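Local coordinates for decaprenyl diphosphate synthase (Rhodobacter capsulatus, PDB 3MZV) that catalyses magnesium-dependent head-to-tail condensation of isopentenyl diphosphate units onto an allylic diphosphate, building the long all-trans decaprenyl diphosphate chain, at the interface of chains A and B. Coordinates in Å, arbitrary orientation; residue numbers count along the deposited sequence, not the author numbering. Chains: chain A/B, Decaprenyl diphosphate synthase.

The interface of chains A and B. Residues chain A 153, 174; chain B 35-38, 123.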
loop_
_atom_site.group_PDB
_atom_site.type_symbol
_atom_site.label_atom_id
_atom_site.label_comp_id
_atom_site.label_asym_id
_atom_site.label_seq_id
_atom_site.Cartn_x
_atom_site.Cartn_y
_atom_site.Cartn_z
ATOM N N GLU A 153 7.108 3.691 -8.313
ATOM C CA GLU A 153 7.465 4.626 -9.358
ATOM C C GLU A 153 8.116 3.919 -10.588
ATOM O O GLU A 153 7.745 4.182 -11.712
ATOM C CB GLU A 153 8.409 5.660 -8.746
ATOM C CG GLU A 153 8.886 6.685 -9.678
ATOM C CD GLU A 153 9.947 7.579 -9.063
ATOM O OE1 GLU A 153 11.062 7.087 -8.741
ATOM O OE2 GLU A 153 9.667 8.797 -8.951
ATOM N N ARG A 174 17.200 2.778 -14.879
ATOM C CA ARG A 174 16.281 3.377 -13.915
ATOM C C ARG A 174 15.100 2.474 -13.638
ATOM O O ARG A 174 14.685 2.323 -12.478
ATOM C CB ARG A 174 15.749 4.716 -14.400
ATOM C CG ARG A 174 16.774 5.816 -14.379
ATOM C CD ARG A 174 16.177 7.182 -14.692
ATOM N NE ARG A 174 17.258 8.104 -14.995
ATOM C CZ ARG A 174 18.064 8.662 -14.088
ATOM N NH1 ARG A 174 17.903 8.438 -12.779
ATOM N NH2 ARG A 174 19.031 9.474 -14.501
ATOM N N SER B 35 6.729 13.156 -8.573
ATOM C CA SER B 35 7.575 12.073 -9.018
ATOM C C SER B 35 8.419 12.608 -10.146
ATOM O O SER B 35 7.877 13.162 -11.083
ATOM C CB SER B 35 6.734 10.865 -9.466
ATOM O OG SER B 35 7.496 9.999 -10.318
ATOM N N GLU B 36 9.729 12.438 -10.032
ATOM C CA GLU B 36 10.672 12.951 -11.015
ATOM C C GLU B 36 10.716 12.040 -12.259
ATOM O O GLU B 36 11.094 12.490 -13.344
ATOM C CB GLU B 36 12.073 13.151 -10.384
ATOM C CG GLU B 36 13.186 12.187 -10.855
ATOM C CD GLU B 36 14.533 12.427 -10.161
ATOM O OE1 GLU B 36 15.563 12.593 -10.866
ATOM O OE2 GLU B 36 14.563 12.455 -8.909
ATOM N N HIS B 37 10.304 10.775 -12.102
ATOM C CA HIS B 37 10.476 9.755 -13.155
ATOM C C HIS B 37 9.170 9.243 -13.757
ATOM O O HIS B 37 9.195 8.609 -14.812
ATOM C CB HIS B 37 11.301 8.573 -12.612
ATOM C CG HIS B 37 12.692 8.953 -12.204
ATOM N ND1 HIS B 37 13.542 9.655 -13.032
ATOM C CD2 HIS B 37 13.380 8.739 -11.056
ATOM C CE1 HIS B 37 14.696 9.851 -12.416
ATOM N NE2 HIS B 37 14.623 9.307 -11.213
ATOM N N ALA B 38 8.042 9.536 -13.108
ATOM C CA ALA B 38 6.749 8.963 -13.466
ATOM C C ALA B 38 5.625 10.001 -13.320
ATOM O O ALA B 38 4.884 9.967 -12.342
ATOM C CB ALA B 38 6.464 7.724 -12.594
ATOM N N TYR B 123 2.609 4.390 -4.062
ATOM C CA TYR B 123 3.514 5.526 -4.062
ATOM C C TYR B 123 3.174 6.532 -2.965
ATOM O O TYR B 123 4.065 6.958 -2.247
ATOM C CB TYR B 123 3.510 6.241 -5.421
ATOM C CG TYR B 123 4.639 7.257 -5.565
ATOM C CD1 TYR B 123 5.956 6.845 -5.748
ATOM C CD2 TYR B 123 4.390 8.630 -5.448
ATOM C CE1 TYR B 123 6.995 7.765 -5.893
ATOM C CE2 TYR B 123 5.435 9.553 -5.603
ATOM C CZ TYR B 123 6.716 9.119 -5.805
ATOM O OH TYR B 123 7.763 10.026 -5.952
HETATM O O HOH W 1 10.639 10.723 -7.596
#
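A:Glu153 and B:His37 bury the most surface in this patch of the two-fold interface of the deposited pair, probably the dimer typical of this family, where helices 138-161 and 169-194 of one subunit receive the 35-38 loop of the other. The glutamate leaves its helix with CG anti to the backbone N (chi1 179°) and runs on extended, which carries its carboxylate over to the loop. There OE2 accepts a hydrogen bond from the hydroxyl OG of B:Ser35 at 2.8 Å, through the anti lone pair, away from OE1. The same OG accepts a hydrogen bond from the backbone N of B:Ala38 at 2.9 Å, so one hydroxyl both holds the turn of the loop and binds the neighbouring subunit. A water, 2.5 Å from A:Glu153 OE2, also meets the backbone N of B:Glu36 at 3.1 Å. Along its stem the glutamate is packed from two sides: CB lies against ring carbon CE1 of B:Tyr123, while CG touches the methyl group of B:Ala38. An alanine in place of A:Glu153 would probably leave the B:Ser35 hydroxyl and the bridging water without their carboxylate partner and open a gap beside the B:Ala38 methyl and B:His37 CB. The imidazole of B:His37 fits between A:Glu153 and A:Arg174. Its CD2 edge faces A:Glu153 OE1 in the ring plane at 3.7 Å, with the carboxylate turned 72° from that plane. CG of B:Glu36, from the same loop, covers one face of the ring. On the opposite side, the guanidinium of A:Arg174, inclined 24° to the ring, lies above and beyond the CE1 corner rather than over the ring centre, its NH1 3.5 Å from B:His37 CE1.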